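Side-chain contacts in Phosphoglucomutase/phosphomannomutase family protein (Burkholderia thailandensis, PDB 3UW2), which probably moves a phosphoryl group between positions within a phosphosugar, as expected of a metal-dependent phosphohexose mutase: residues I27-Y31 / D32-V36; R72-G75 / P76-G80. One frame throughout, in Å; residues are numbered along the deposited sequence.

Contact 1 (I27-Y31 / D32-V36); sequences IFKAY and DIRGV
Phe28 and Ile33 meet where the chain doubles back on itself, their side chains running side by side in the same direction. CE1 of the Phe28 ring lies 3.6 Å from Ile33 CD1, and the ring meets this methyl obliquely. Ile33, with CG1 beside its backbone N (chi1 -70°), sends its other branch to Ile27, whose CD1 is 3.9 Å from Ile33 CG2. Branched and aromatic side chains suit this tight, apolar side, which helix 43-59 and Met141 of strand 136-143 also cover. Two backbone bonds straddle the Phe28-Ile33 bridge: Arg34 N gives its hydrogen to Ile27 O (2.9 Å), and Lys29 N reaches Asp32 O at the same 2.9 Å, though with a more bent N-H angle of 137°. The reversal leads into strand 33-36 of the domain I sheet, while the Tyr31 side chain reaches helix 330-340 of domain III.

The other side of the turn is polar and holds ordered water. Here Lys29 and Arg34 cross at about a right angle, and Lys29 CG rests over one guanidinium face, 4.0 Å from Arg34 NH2. A bend at chi2 (-82°) helps carry Lys29 NZ to Ser26 O, with which it hydrogen-bonds, and leaves NZ 5.7 Å from Arg34 NH2. One water spans Tyr31 N and Asp32 OD1. That same OD1 takes a salt bridge from Arg34 NH1 at 2.7 Å. Gripped by both, the Asp32 carboxylate has its rotation fixed, about 5 Å, side chain to ion, from a bound phosphate.

Contact 2 (R72-G75 / P76-G80); sequences RLSG and PELVG. With EDO (1,2-ethanediol), chain D.
A proline immediately follows a glycine at the start of a helix, and the ring of Pro76 lies where a further amide hydrogen would otherwise be. Its CD sits 3.5 Å from Arg72 O, a carbonyl already engaged by Gly75 N at 3.0 Å in the type I turn from Arg72 to Gly75. Proline suits a first helical turn because its missing N-H costs no bond there, and its ring helps fix the backbone in helical form. Gly75, with no side chain, lets the chain pass close to Arg72 O.

Beyond the proline the regular pattern begins. Leu78 N donates to Ser74 O and Val79 N to Gly75 O, each at 3.0 Å with a nearly straight N-H angle of 170°. Leu78, with CG beside its backbone N (chi1 -66°), is turned back along the helix, so that CD1 comes alongside Ser74 OG at 3.8 Å. The leucine covers the serine with hydrocarbon, while the hydroxyl finds its polar partner in Asn137 ND2. Ile37 in a loop and Ala46 of helix 43-59 add to the apolar surroundings of Leu78, and Val79 faces Val67 on strand 64-69. Farther along, ethanediol O2, probably from the crystallisation liquor, donates to Gly80 O at 3.1 Å. Arg72 points the other way: NE forms a salt bridge with Asp70 OD2, and NH1 and NH2 hydrogen-bond to the carbonyls of Ser130, Asn132 and Pro133. These acceptors probably hold the guanidinium in place, its side chain about 8 Å from the zinc ion.

How the contacts relate
Both contacts belong to domain I and come in series, without nesting or crossing. From the N terminus, contact 1 closes first, a chain reversal with a single beta bridge that delivers the chain into strand 33-36 at the margin of the mixed sheet, beside strand 136-143. Helix 43-59 and strand 64-69 follow; contact 2 then makes the turn from that strand into helix 75-88. Their centres are 16 Å apart and their nearest atoms about 7 Å, so they do not touch. Asn137 relates them: its backbone bonds to Gly35 and its side chain to Ser74. Helix 43-59 packs against both. Asp32 and Arg72 bring the two turns toward the zinc site.

Contact 1 (I27-Y31 / D32-V36)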
# COMPACT_ATOMS: atom_id res chain seq x y z
N ILE A 27 -10.58 12.91 -11.53
CA ILE A 27 -10.68 11.89 -10.47
C ILE A 27 -10.03 10.59 -10.91
O ILE A 27 -9.85 9.67 -10.08
CB ILE A 27 -12.12 11.62 -9.98
CG1 ILE A 27 -12.98 10.98 -11.08
CG2 ILE A 27 -12.78 12.89 -9.45
CD1 ILE A 27 -14.38 10.58 -10.61
N PHE A 28 -9.72 10.48 -12.21
CA PHE A 28 -9.13 9.26 -12.75
C PHE A 28 -7.66 9.38 -12.62
O PHE A 28 -7.06 9.99 -13.51
CB PHE A 28 -9.60 9.00 -14.20
CG PHE A 28 -11.07 8.67 -14.28
CD1 PHE A 28 -11.48 7.36 -14.31
CD2 PHE A 28 -12.03 9.69 -14.18
CE1 PHE A 28 -12.81 7.07 -14.33
CE2 PHE A 28 -13.38 9.39 -14.20
CZ PHE A 28 -13.76 8.07 -14.24
N LYS A 29 -7.08 8.82 -11.53
CA LYS A 29 -5.63 9.02 -11.24
C LYS A 29 -4.82 7.87 -11.81
O LYS A 29 -5.35 7.01 -12.51
CB LYS A 29 -5.35 9.16 -9.74
CG LYS A 29 -6.42 9.96 -9.02
CD LYS A 29 -6.17 11.45 -9.20
CE LYS A 29 -7.01 12.25 -8.21
NZ LYS A 29 -6.86 13.68 -8.60
N ALA A 30 -3.52 7.86 -11.53
CA ALA A 30 -2.63 6.83 -12.07
C ALA A 30 -3.03 5.43 -11.63
O ALA A 30 -3.01 4.49 -12.45
CB ALA A 30 -1.18 7.12 -11.69
N TYR A 31 -3.40 5.29 -10.36
CA TYR A 31 -3.51 3.94 -9.77
C TYR A 31 -4.89 3.62 -9.22
O TYR A 31 -5.17 2.49 -8.81
CB TYR A 31 -2.45 3.78 -8.68
CG TYR A 31 -1.06 3.95 -9.20
CD1 TYR A 31 -0.59 3.24 -10.33
CD2 TYR A 31 -0.19 4.86 -8.59
CE1 TYR A 31 0.69 3.42 -10.81
CE2 TYR A 31 1.08 5.03 -9.06
CZ TYR A 31 1.52 4.30 -10.16
OH TYR A 31 2.81 4.56 -10.56
N ASP A 32 -5.76 4.61 -9.28
CA ASP A 32 -7.09 4.48 -8.74
C ASP A 32 -7.94 5.62 -9.18
O ASP A 32 -7.54 6.38 -10.05
CB ASP A 32 -7.14 4.33 -7.19
CG ASP A 32 -6.29 5.32 -6.47
OD1 ASP A 32 -6.11 6.50 -6.89
OD2 ASP A 32 -5.81 4.88 -5.42
N ILE A 33 -9.12 5.70 -8.58
CA ILE A 33 -10.03 6.82 -8.81
C ILE A 33 -10.27 7.42 -7.43
O ILE A 33 -10.51 6.69 -6.48
CB ILE A 33 -11.38 6.33 -9.45
CG1 ILE A 33 -11.20 5.85 -10.90
CG2 ILE A 33 -12.45 7.43 -9.43
CD1 ILE A 33 -12.47 5.05 -11.42
N ARG A 34 -10.16 8.74 -7.31
CA ARG A 34 -10.29 9.45 -6.03
C ARG A 34 -10.98 10.80 -6.28
O ARG A 34 -10.62 11.47 -7.25
CB ARG A 34 -8.90 9.75 -5.44
CG ARG A 34 -8.19 8.50 -5.00
CD ARG A 34 -7.05 8.80 -4.03
NE ARG A 34 -5.98 9.49 -4.75
CZ ARG A 34 -4.88 8.90 -5.17
NH1 ARG A 34 -4.70 7.61 -4.91
NH2 ARG A 34 -3.96 9.59 -5.83
N GLY A 35 -11.89 11.21 -5.39
CA GLY A 35 -12.67 12.40 -5.54
C GLY A 35 -13.22 12.85 -4.20
O GLY A 35 -13.00 12.20 -3.16
N VAL A 36 -13.90 13.99 -4.19
CA VAL A 36 -14.38 14.60 -2.94
C VAL A 36 -15.92 14.66 -3.06
O VAL A 36 -16.47 15.25 -4.00
CB VAL A 36 -13.81 16.01 -2.71
CG1 VAL A 36 -14.43 16.64 -1.44
CG2 VAL A 36 -12.27 16.01 -2.63
O HOH W 1 -9.24 14.08 -6.25
O HOH W 2 -3.38 7.10 -8.01

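Contact 2 (R72-G75 / P76-G80)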
# COMPACT_ATOMS: atom_id res chain seq x y z
N ARG A 72 -16.21 4.94 5.67
CA ARG A 72 -16.48 6.32 5.42
C ARG A 72 -17.99 6.58 5.35
O ARG A 72 -18.77 5.68 5.01
CB ARG A 72 -15.75 6.80 4.16
CG ARG A 72 -14.26 7.04 4.42
CD ARG A 72 -13.39 7.11 3.12
NE ARG A 72 -11.97 7.23 3.55
CZ ARG A 72 -11.32 8.35 3.81
NH1 ARG A 72 -11.87 9.56 3.62
NH2 ARG A 72 -10.08 8.23 4.30
N LEU A 73 -18.40 7.82 5.68
CA LEU A 73 -19.86 8.17 5.73
C LEU A 73 -20.55 8.01 4.41
O LEU A 73 -21.72 7.56 4.37
CB LEU A 73 -20.09 9.60 6.26
CG LEU A 73 -19.23 10.02 7.49
CD1 LEU A 73 -19.05 11.55 7.66
CD2 LEU A 73 -19.69 9.31 8.74
N SER A 74 -19.84 8.40 3.33
CA SER A 74 -20.33 8.21 1.94
C SER A 74 -20.26 6.78 1.41
O SER A 74 -20.83 6.47 0.33
CB SER A 74 -19.54 9.10 0.98
OG SER A 74 -18.12 8.75 0.95
N GLY A 75 -19.56 5.89 2.14
CA GLY A 75 -19.41 4.49 1.74
C GLY A 75 -20.68 3.73 1.36
O GLY A 75 -20.78 3.15 0.27
N PRO A 76 -21.66 3.73 2.26
CA PRO A 76 -22.83 2.83 1.93
C PRO A 76 -23.53 3.33 0.63
O PRO A 76 -23.94 2.56 -0.22
CB PRO A 76 -23.77 3.05 3.12
CG PRO A 76 -22.85 3.38 4.27
CD PRO A 76 -21.69 4.21 3.67
N GLU A 77 -23.63 4.66 0.47
CA GLU A 77 -24.39 5.17 -0.71
C GLU A 77 -23.58 4.85 -2.01
O GLU A 77 -24.14 4.45 -3.04
CB GLU A 77 -24.58 6.69 -0.61
CG GLU A 77 -25.36 7.28 -1.80
CD GLU A 77 -25.58 8.79 -1.71
OE1 GLU A 77 -25.05 9.42 -0.76
OE2 GLU A 77 -26.28 9.38 -2.59
N LEU A 78 -22.29 5.17 -1.98
CA LEU A 78 -21.46 4.97 -3.21
C LEU A 78 -21.33 3.50 -3.60
O LEU A 78 -21.43 3.17 -4.81
CB LEU A 78 -20.05 5.52 -3.01
CG LEU A 78 -20.02 7.03 -2.83
CD1 LEU A 78 -18.58 7.48 -2.65
CD2 LEU A 78 -20.62 7.73 -4.02
N VAL A 79 -21.13 2.58 -2.61
CA VAL A 79 -21.01 1.15 -2.97
C VAL A 79 -22.34 0.65 -3.51
O VAL A 79 -22.38 -0.16 -4.42
CB VAL A 79 -20.51 0.21 -1.81
CG1 VAL A 79 -21.59 -0.17 -0.81
CG2 VAL A 79 -19.98 -1.11 -2.35
N GLY A 80 -23.45 1.13 -2.97
CA GLY A 80 -24.76 0.76 -3.60
C GLY A 80 -24.90 1.28 -5.05
O GLY A 80 -25.38 0.56 -5.91
C1 EDO D . -27.93 -3.39 -5.00
O1 EDO D . -27.54 -3.30 -6.42
C2 EDO D . -26.91 -2.69 -4.06
O2 EDO D . -27.19 -1.28 -4.19